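Long-range contact in putative zinc protease (Bordetella pertussis, PDB 3IH6), which is probably a zinc-dependent metalloendopeptidase of the M16 family, represented here by one fragment that includes part of an inactive M16 domain: residues P25-L33 against A100-E109. Sequence-based numbering, arbitrary orientation.
Sequences PLVAAMYHL and ALQTLTATLE
The carboxylate of Glu-109 forms a salt bridge with Arg-186 through OE1, while OE2 is modelled against Tyr-31 across the contact. Tyr-31 OH donates to Glu-109 OE2 at a modelled 2.4 Å, very short and doubtful, since the place of OE2 is itself uncertain. As modelled, OE2 lies at the edge of the phenol, in the ring plane, with ring and carboxylate planes 90° apart. This polar pair ends an otherwise apolar helix-on-sheet packing in the α+β fold of the M16 inactive domain: helix 97-109 covers strand 26-32, which lies between strands 84-90 and 187-191 in an antiparallel sheet. The two segment axes approach to 8.4 Å and run 31° apart. Alternate residues Val-27, Ala-29 and Tyr-31 point toward the helix, while Leu-26 packs on Phe-159, and Ala-28 and Met-30 on Trp-155, of the second subunit. With CG anti to its carbonyl carbon (chi1 -62°), Tyr-31 lays CE2 3.6 Å from Leu-108 CD1, an oblique approach. Next along the strand, Ala-29 CB meets two helix methyls, Leu-104 CD2 at 3.7 Å and Thr-105 CG2 at 3.9 Å. Farther back, Val-27 CG2 meets Ala-100 CB at 4.0 Å, and Val-27 CB meets Leu-101 CD1 at 3.9 Å. That same Leu-101 CD1 methyl also rests 3.3 Å from the backbone oxygen Ala-28 O.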
loop_
_atom_site.group_PDB
_atom_site.type_symbol
_atom_site.label_atom_id
_atom_site.label_comp_id
_atom_site.label_asym_id
_atom_site.label_seq_id
_atom_site.Cartn_x
_atom_site.Cartn_y
_atom_site.Cartn_z
ATOM N N PRO E 25 22.536 -7.467 -19.801
ATOM C CA PRO E 25 23.391 -8.264 -18.920
ATOM C C PRO E 25 23.513 -7.651 -17.519
ATOM O O PRO E 25 23.379 -6.444 -17.349
ATOM C CB PRO E 25 24.735 -8.271 -19.651
ATOM C CG PRO E 25 24.380 -7.976 -21.077
ATOM C CD PRO E 25 23.279 -6.977 -20.974
ATOM N N LEU E 26 23.697 -8.517 -16.533
ATOM C CA LEU E 26 23.938 -8.128 -15.168
ATOM C C LEU E 26 25.145 -8.876 -14.682
ATOM O O LEU E 26 25.308 -10.050 -15.000
ATOM C CB LEU E 26 22.726 -8.458 -14.278
ATOM C CG LEU E 26 21.528 -7.540 -14.536
ATOM C CD1 LEU E 26 20.258 -8.335 -14.813
ATOM C CD2 LEU E 26 21.350 -6.503 -13.428
ATOM N N VAL E 27 26.009 -8.183 -13.950
ATOM C CA VAL E 27 27.080 -8.830 -13.212
ATOM C C VAL E 27 26.872 -8.547 -11.751
ATOM O O VAL E 27 26.167 -7.583 -11.395
ATOM C CB VAL E 27 28.494 -8.403 -13.663
ATOM C CG1 VAL E 27 28.744 -8.944 -15.051
ATOM C CG2 VAL E 27 28.688 -6.891 -13.602
ATOM N N ALA E 28 27.445 -9.413 -10.914
ATOM C CA ALA E 28 27.184 -9.378 -9.492
ATOM C C ALA E 28 28.359 -9.858 -8.684
ATOM O O ALA E 28 29.122 -10.731 -9.119
ATOM C CB ALA E 28 25.929 -10.214 -9.146
ATOM N N ALA E 29 28.487 -9.288 -7.485
ATOM C CA ALA E 29 29.372 -9.832 -6.467
ATOM C C ALA E 29 28.638 -10.115 -5.128
ATOM O O ALA E 29 28.018 -9.222 -4.533
ATOM C CB ALA E 29 30.573 -8.921 -6.246
HETATM N N MSE E 30 28.740 -11.360 -4.667
HETATM C CA MSE E 30 28.126 -11.787 -3.405
HETATM C C MSE E 30 29.114 -11.855 -2.237
HETATM O O MSE E 30 30.234 -12.360 -2.377
HETATM C CB MSE E 30 27.505 -13.179 -3.575
HETATM C CG MSE E 30 26.417 -13.493 -2.560
HETATM SE SE MSE E 30 24.787 -12.673 -3.226
HETATM C CE MSE E 30 24.922 -13.333 -5.097
ATOM N N TYR E 31 28.655 -11.390 -1.074
ATOM C CA TYR E 31 29.420 -11.407 0.153
ATOM C C TYR E 31 28.514 -11.930 1.286
ATOM O O TYR E 31 27.270 -11.944 1.153
ATOM C CB TYR E 31 29.886 -9.996 0.482
ATOM C CG TYR E 31 30.804 -9.355 -0.526
ATOM C CD1 TYR E 31 32.210 -9.390 -0.366
ATOM C CD2 TYR E 31 30.290 -8.709 -1.639
ATOM C CE1 TYR E 31 33.084 -8.780 -1.309
ATOM C CE2 TYR E 31 31.147 -8.110 -2.597
ATOM C CZ TYR E 31 32.546 -8.153 -2.420
ATOM O OH TYR E 31 33.355 -7.533 -3.360
ATOM N N HIS E 32 29.095 -12.363 2.397
ATOM C CA HIS E 32 28.256 -12.759 3.546
ATOM C C HIS E 32 28.043 -11.707 4.637
ATOM O O HIS E 32 28.887 -10.850 4.838
ATOM C CB HIS E 32 28.629 -14.131 4.138
ATOM C CG HIS E 32 29.889 -14.149 4.951
ATOM N ND1 HIS E 32 31.088 -14.613 4.445
ATOM C CD2 HIS E 32 30.121 -13.853 6.254
ATOM C CE1 HIS E 32 32.009 -14.586 5.400
ATOM N NE2 HIS E 32 31.449 -14.132 6.508
ATOM N N LEU E 33 26.905 -11.781 5.329
ATOM C CA LEU E 33 26.591 -10.843 6.423
ATOM C C LEU E 33 27.213 -11.307 7.729
ATOM O O LEU E 33 27.370 -12.499 7.915
ATOM C CB LEU E 33 25.062 -10.730 6.626
ATOM C CG LEU E 33 24.222 -10.246 5.426
ATOM C CD1 LEU E 33 22.728 -10.397 5.660
ATOM C CD2 LEU E 33 24.579 -8.835 5.018
ATOM N N ALA E 100 33.323 -4.283 -15.927
ATOM C CA ALA E 100 32.306 -3.849 -14.961
ATOM C C ALA E 100 32.496 -4.563 -13.630
ATOM O O ALA E 100 32.606 -3.942 -12.594
ATOM C CB ALA E 100 30.847 -4.067 -15.507
ATOM N N LEU E 101 32.565 -5.882 -13.678
ATOM C CA LEU E 101 32.708 -6.692 -12.480
ATOM C C LEU E 101 34.038 -6.353 -11.774
ATOM O O LEU E 101 34.118 -6.322 -10.538
ATOM C CB LEU E 101 32.644 -8.158 -12.893
ATOM C CG LEU E 101 32.409 -9.271 -11.869
ATOM C CD1 LEU E 101 31.247 -8.986 -10.942
ATOM C CD2 LEU E 101 32.183 -10.558 -12.631
ATOM N N GLN E 102 35.074 -6.103 -12.589
ATOM C CA GLN E 102 36.385 -5.651 -12.128
ATOM C C GLN E 102 36.265 -4.369 -11.307
ATOM O O GLN E 102 36.735 -4.323 -10.163
ATOM C CB GLN E 102 37.331 -5.406 -13.313
ATOM C CG GLN E 102 38.548 -4.538 -12.976
ATOM C CD GLN E 102 39.383 -5.127 -11.849
ATOM O OE1 GLN E 102 39.537 -6.348 -11.766
ATOM N NE2 GLN E 102 39.910 -4.266 -10.963
ATOM N N THR E 103 35.670 -3.331 -11.898
ATOM C CA THR E 103 35.513 -2.079 -11.205
ATOM C C THR E 103 34.574 -2.193 -10.002
ATOM O O THR E 103 34.854 -1.604 -8.971
ATOM C CB THR E 103 35.037 -0.961 -12.140
ATOM O OG1 THR E 103 35.892 -0.901 -13.297
ATOM C CG2 THR E 103 35.040 0.402 -11.412
ATOM N N LEU E 104 33.456 -2.910 -10.138
ATOM C CA LEU E 104 32.524 -3.103 -8.999
ATOM C C LEU E 104 33.226 -3.670 -7.746
ATOM O O LEU E 104 33.004 -3.191 -6.635
ATOM C CB LEU E 104 31.367 -4.057 -9.374
ATOM C CG LEU E 104 30.389 -4.386 -8.226
ATOM C CD1 LEU E 104 29.101 -3.628 -8.419
ATOM C CD2 LEU E 104 30.103 -5.853 -8.231
ATOM N N THR E 105 34.012 -4.731 -7.916
ATOM C CA THR E 105 34.661 -5.361 -6.757
ATOM C C THR E 105 35.824 -4.506 -6.227
ATOM O O THR E 105 36.056 -4.453 -5.019
ATOM C CB THR E 105 35.193 -6.781 -7.054
ATOM O OG1 THR E 105 36.120 -6.719 -8.144
ATOM C CG2 THR E 105 34.066 -7.753 -7.377
ATOM N N ALA E 106 36.568 -3.848 -7.115
ATOM C CA ALA E 106 37.597 -2.884 -6.649
ATOM C C ALA E 106 37.013 -1.796 -5.757
ATOM O O ALA E 106 37.622 -1.410 -4.770
ATOM C CB ALA E 106 38.354 -2.281 -7.802
ATOM N N THR E 107 35.821 -1.300 -6.066
ATOM C CA THR E 107 35.251 -0.178 -5.287
ATOM C C THR E 107 34.856 -0.696 -3.926
ATOM O O THR E 107 35.093 -0.051 -2.890
ATOM C CB THR E 107 33.959 0.381 -5.969
ATOM O OG1 THR E 107 34.241 0.737 -7.319
ATOM C CG2 THR E 107 33.359 1.559 -5.195
ATOM N N LEU E 108 34.246 -1.872 -3.938
ATOM C CA LEU E 108 33.722 -2.485 -2.720
ATOM C C LEU E 108 34.833 -2.851 -1.751
ATOM O O LEU E 108 34.725 -2.597 -0.565
ATOM C CB LEU E 108 32.888 -3.729 -3.047
ATOM C CG LEU E 108 31.549 -3.504 -3.743
ATOM C CD1 LEU E 108 30.901 -4.845 -4.186
ATOM C CD2 LEU E 108 30.585 -2.653 -2.930
ATOM N N GLU E 109 35.912 -3.418 -2.280
ATOM C CA GLU E 109 37.008 -3.940 -1.485
ATOM C C GLU E 109 38.168 -2.969 -1.256
ATOM O O GLU E 109 39.179 -3.315 -0.605
ATOM C CB GLU E 109 37.482 -5.233 -2.127
ATOM C CG GLU E 109 36.298 -6.179 -2.339
ATOM C CD GLU E 109 36.644 -7.400 -3.135
ATOM O OE1 GLU E 109 37.841 -7.624 -3.480
ATOM O OE2 GLU E 109 35.710 -8.164 -3.399
#